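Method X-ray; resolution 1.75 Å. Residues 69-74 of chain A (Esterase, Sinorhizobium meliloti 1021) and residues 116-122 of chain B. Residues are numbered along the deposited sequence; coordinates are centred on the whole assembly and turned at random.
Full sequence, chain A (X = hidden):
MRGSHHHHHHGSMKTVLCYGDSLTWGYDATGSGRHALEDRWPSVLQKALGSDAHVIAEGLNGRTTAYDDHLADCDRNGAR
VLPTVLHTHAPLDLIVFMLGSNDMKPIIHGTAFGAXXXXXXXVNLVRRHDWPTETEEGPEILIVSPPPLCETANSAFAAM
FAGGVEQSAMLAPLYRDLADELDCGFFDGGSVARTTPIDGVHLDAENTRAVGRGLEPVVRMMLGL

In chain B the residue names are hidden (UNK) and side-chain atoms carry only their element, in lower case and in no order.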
ATOM      1  N   ASP A  69      -3.620  -2.114 -12.058  1.00 12.44           N
ATOM      2  CA  ASP A  69      -3.033  -2.991 -13.066  1.00 12.50           C
ATOM      3  C   ASP A  69      -1.592  -3.159 -12.756  1.00 13.47           C
ATOM      4  O   ASP A  69      -0.816  -2.205 -12.812  1.00 13.91           O
ATOM      5  CB  ASP A  69      -3.298  -2.439 -14.477  1.00 12.51           C
ATOM      6  CG  ASP A  69      -2.693  -3.293 -15.569  1.00 16.64           C
ATOM      7  OD1 ASP A  69      -1.854  -4.093 -15.231  1.00 20.35           O
ATOM      8  OD2 ASP A  69      -2.992  -3.108 -16.799  1.00 14.32           O
ATOM      9  N   HIS A  70      -1.190  -4.373 -12.328  1.00 12.78           N
ATOM     10  CA  HIS A  70       0.154  -4.665 -11.823  1.00 13.45           C
ATOM     11  C   HIS A  70       1.026  -5.370 -12.859  1.00 13.11           C
ATOM     12  O   HIS A  70       2.032  -5.985 -12.563  1.00 15.01           O
ATOM     13  CB  HIS A  70       0.070  -5.526 -10.543  1.00 16.09           C
ATOM     14  CG  HIS A  70      -0.821  -4.972  -9.492  1.00 15.69           C
ATOM     15  ND1 HIS A  70      -0.574  -3.772  -8.845  1.00 20.96           N
ATOM     16  CD2 HIS A  70      -2.007  -5.423  -9.011  1.00 15.91           C
ATOM     17  CE1 HIS A  70      -1.543  -3.554  -7.958  1.00 19.84           C
ATOM     18  NE2 HIS A  70      -2.391  -4.568  -8.017  1.00 17.25           N
ATOM     19  N   LEU A  71       0.650  -5.255 -14.124  1.00 11.81           N
ATOM     20  CA  LEU A  71       1.348  -5.930 -15.183  1.00 11.50           C
ATOM     21  C   LEU A  71       2.564  -5.243 -15.812  1.00 13.99           C
ATOM     22  O   LEU A  71       3.270  -5.828 -16.696  1.00 13.92           O
ATOM     23  CB  LEU A  71       0.335  -6.321 -16.294  1.00 13.18           C
ATOM     24  CG  LEU A  71      -0.769  -7.276 -15.877  1.00 13.69           C
ATOM     25  CD1 LEU A  71      -1.836  -7.409 -16.984  1.00 14.68           C
ATOM     26  CD2 LEU A  71      -0.208  -8.640 -15.463  1.00 13.98           C
ATOM     27  N   ALA A  72       2.899  -4.088 -15.318  1.00 11.93           N
ATOM     28  CA  ALA A  72       4.061  -3.365 -15.809  1.00 12.34           C
ATOM     29  C   ALA A  72       4.833  -2.685 -14.691  1.00 12.79           C
ATOM     30  O   ALA A  72       4.449  -2.742 -13.493  1.00 12.58           O
ATOM     31  CB  ALA A  72       3.578  -2.352 -16.867  1.00 13.97           C
ATOM     32  N   ASP A  73       5.961  -2.104 -15.053  1.00 12.08           N
ATOM     33  CA  ASP A  73       6.855  -1.519 -14.079  1.00 11.89           C
ATOM     34  C   ASP A  73       6.469  -0.082 -13.786  1.00 12.96           C
ATOM     35  O   ASP A  73       7.266   0.809 -13.943  1.00 13.54           O
ATOM     36  CB  ASP A  73       8.291  -1.598 -14.627  1.00 11.81           C
ATOM     37  CG  ASP A  73       9.381  -1.466 -13.539  1.00 12.62           C
ATOM     38  OD1 ASP A  73       9.072  -1.278 -12.339  1.00 12.87           O
ATOM     39  OD2 ASP A  73      10.609  -1.539 -13.909  1.00 12.08           O
ATOM     40  N   CYS A  74       5.306   0.111 -13.180  1.00 11.32           N
ATOM     41  CA  CYS A  74       4.717   1.436 -12.982  1.00 11.64           C
ATOM     42  C   CYS A  74       3.378   1.219 -12.277  1.00 10.53           C
ATOM     43  O   CYS A  74       2.862   0.070 -12.259  1.00 11.91           O
ATOM     44  CB  CYS A  74       4.473   2.149 -14.292  1.00 11.32           C
ATOM     45  SG  CYS A  74       3.498   1.281 -15.503  1.00 13.15           S
TER
ATOM     46  N   UNK B 116      -1.687 -15.365 -18.704  1.00 13.83           N
ATOM     47  CA  UNK B 116      -0.418 -15.368 -19.417  1.00 14.09           C
ATOM     48  C   UNK B 116       0.220 -14.005 -19.331  1.00 13.79           C
ATOM     49  O   UNK B 116       1.437 -13.940 -19.245  1.00 12.98           O
ATOM     50  c   UNK B 116       0.842 -16.232 -21.483  1.00 15.48           C
ATOM     51  c   UNK B 116      -0.532 -15.906 -20.875  1.00 15.37           C
ATOM     52  c   UNK B 116      -1.290 -14.928 -21.729  1.00 16.30           C
ATOM     53  N   UNK B 117      -0.573 -12.944 -19.261  1.00 13.59           N
ATOM     54  CA  UNK B 117       0.047 -11.631 -19.115  1.00 13.84           C
ATOM     55  C   UNK B 117       0.690 -11.523 -17.728  1.00 12.07           C
ATOM     56  O   UNK B 117       1.699 -10.816 -17.539  1.00 12.11           O
ATOM     57  c   UNK B 117      -0.358 -10.103 -21.813  1.00 21.34           C
ATOM     58  c   UNK B 117      -1.448 -10.352 -20.752  1.00 17.02           C
ATOM     59  c   UNK B 117       0.306  -8.746 -21.685  1.00 25.35           C
ATOM     60  n   UNK B 117       1.417  -8.352 -22.638  1.00 30.29           N
ATOM     61  c   UNK B 117      -0.983 -10.519 -19.279  1.00 16.14           C
ATOM     62  N   UNK B 118       0.064 -12.144 -16.750  1.00 12.18           N
ATOM     63  CA  UNK B 118       0.584 -12.186 -15.360  1.00 10.67           C
ATOM     64  C   UNK B 118       1.908 -12.911 -15.342  1.00 11.26           C
ATOM     65  O   UNK B 118       2.865 -12.509 -14.714  1.00 11.77           O
ATOM     66  N   UNK B 119       1.933 -14.071 -15.985  1.00 12.21           N
ATOM     67  CA  UNK B 119       3.208 -14.829 -16.113  1.00 11.62           C
ATOM     68  C   UNK B 119       4.295 -13.949 -16.726  1.00 10.64           C
ATOM     69  O   UNK B 119       5.456 -13.953 -16.280  1.00 11.67           O
ATOM     70  c   UNK B 119       3.053 -16.219 -16.837  1.00 11.84           C
ATOM     71  c   UNK B 119       2.413 -17.589 -14.722  1.00 12.47           C
ATOM     72  c   UNK B 119       2.085 -17.153 -16.147  1.00 12.69           C
ATOM     73  c   UNK B 119       4.459 -16.824 -17.081  1.00 13.11           C
ATOM     74  N   UNK B 120       3.977 -13.245 -17.797  1.00 11.26           N
ATOM     75  CA  UNK B 120       4.924 -12.350 -18.410  1.00 13.24           C
ATOM     76  C   UNK B 120       5.522 -11.367 -17.420  1.00 12.90           C
ATOM     77  O   UNK B 120       6.747 -11.056 -17.440  1.00 13.08           O
ATOM     78  o   UNK B 120       5.177  -9.725 -22.506  1.00 29.40           O
ATOM     79  o   UNK B 120       3.265 -10.274 -21.767  1.00 21.90           O
ATOM     80  c   UNK B 120       4.466 -10.202 -21.617  1.00 21.51           C
ATOM     81  c   UNK B 120       5.175 -10.728 -20.381  1.00 16.43           C
ATOM     82  c   UNK B 120       4.258 -11.656 -19.601  1.00 14.65           C
ATOM     83  N   UNK B 121       4.669 -10.807 -16.598  1.00 12.50           N
ATOM     84  CA  UNK B 121       5.148  -9.865 -15.621  1.00 13.01           C
ATOM     85  C   UNK B 121       6.118 -10.544 -14.628  1.00 11.41           C
ATOM     86  O   UNK B 121       7.151 -10.021 -14.323  1.00 11.24           O
ATOM     87  c   UNK B 121       3.981  -9.267 -14.889  1.00 20.00           C
ATOM     88  n   UNK B 121       6.261  -4.844 -11.591  1.00 20.00           N
ATOM     89  n   UNK B 121       7.271  -5.398 -13.537  1.00 20.00           N
ATOM     90  c   UNK B 121       6.270  -5.502 -12.712  1.00 20.00           C
ATOM     91  c   UNK B 121       4.345  -8.394 -13.716  1.00 20.00           C
ATOM     92  c   UNK B 121       5.137  -7.180 -14.092  1.00 20.00           C
ATOM     93  n   UNK B 121       5.263  -6.317 -12.949  1.00 20.00           N
ATOM     94  N   UNK B 122       5.743 -11.735 -14.165  1.00 11.19           N
ATOM     95  CA  UNK B 122       6.676 -12.523 -13.286  1.00 10.51           C
ATOM     96  C   UNK B 122       7.997 -12.804 -13.963  1.00 11.59           C
ATOM     97  O   UNK B 122       9.061 -12.683 -13.336  1.00 11.99           O
ATOM     98  c   UNK B 122       6.019 -13.850 -12.806  1.00 10.08           C
ATOM     99  c   UNK B 122       4.115 -15.060 -11.655  1.00 11.58           C
ATOM    100  c   UNK B 122       4.828 -12.855 -10.794  1.00 12.33           C
ATOM    101  c   UNK B 122       4.681 -13.732 -12.095  1.00 10.84           C
TER
HETATM  102  O   HOH W   1       3.817  -5.495 -10.504  1.00 37.30           O
HETATM  103  O   HOH W   2       2.694  -8.528 -18.586  1.00 27.32           O
HETATM  104  O   HOH W   3       8.944  -3.867 -11.225  1.00 23.62           O

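Position 116 carries three side-chain carbons, one bearing the other two. This fork directly at CB, without heteroatoms, identifies Val B116; it is buried and lies out of reach of the chain A loop.

At position 117 four carbons run in an unbranched row and end in a nitrogen, which makes it Lys B117. Its CB points toward chain A and lies 4.0 Å from Leu A71 CD1, but the end of the chain leads away from the loop.

Position 118 has no side-chain atoms and is therefore Gly B118. Leu A71 CD2 approaches its CA to 3.6 Å, so the methyl group rests directly on the helix backbone.

Position 119 has four carbons, forked at the first, with one arm two carbons long: Ile B119. Its CB points away from chain A, and the residue makes no contact with the loop.

At position 120 three carbons lead to two terminal oxygens. A carboxylate on a chain of this length is Glu B120. It makes no contact with chain A; instead its OE2 accepts a hydrogen bond from Lys B117 NZ at 2.8 Å, part of a salt bridge between residues about one helical turn apart.

Position 121 shows three carbons, a nitrogen, and then a carbon carrying two more nitrogens. This planar guanidinium defines Arg B121. The side chain reaches toward the loop, bringing its NE to 3.3 Å from His A70 O in a weak hydrogen bond, while CD lies 3.5 Å from Leu A71 O. Ala A72 O and Asp A73 N lie over one face of the guanidinium; although Ala A72 O is 3.4 Å from NH2, the angle is too poor for a hydrogen bond.

Position 122 has four carbons forked at the second, hence Leu B122, which is buried and out of reach of the loop.

The contact thus rests on two reciprocal side chains. Leu A71 fits its isobutyl group against the helix at Lys B117 and Gly B118, reaching Lys B117 O with CD2 at 3.6 Å, while Arg B121 contacts the loop from His A70 to Asp A73. Waters supplement the sparse direct polar pairing: water 1 donates to His A70 O (2.8 Å) and accepts from Arg B121 NH2 (2.8 Å), and water 3 links the same NH2 (2.9 Å) to Asp A73 OD1 (2.8 Å, weak). Water 2 joins the two backbones, donating to Lys B117 O at 2.7 Å and weakly to Leu A71 O at 3.3 Å.

Chain B, residues 116-122: VKGIERL
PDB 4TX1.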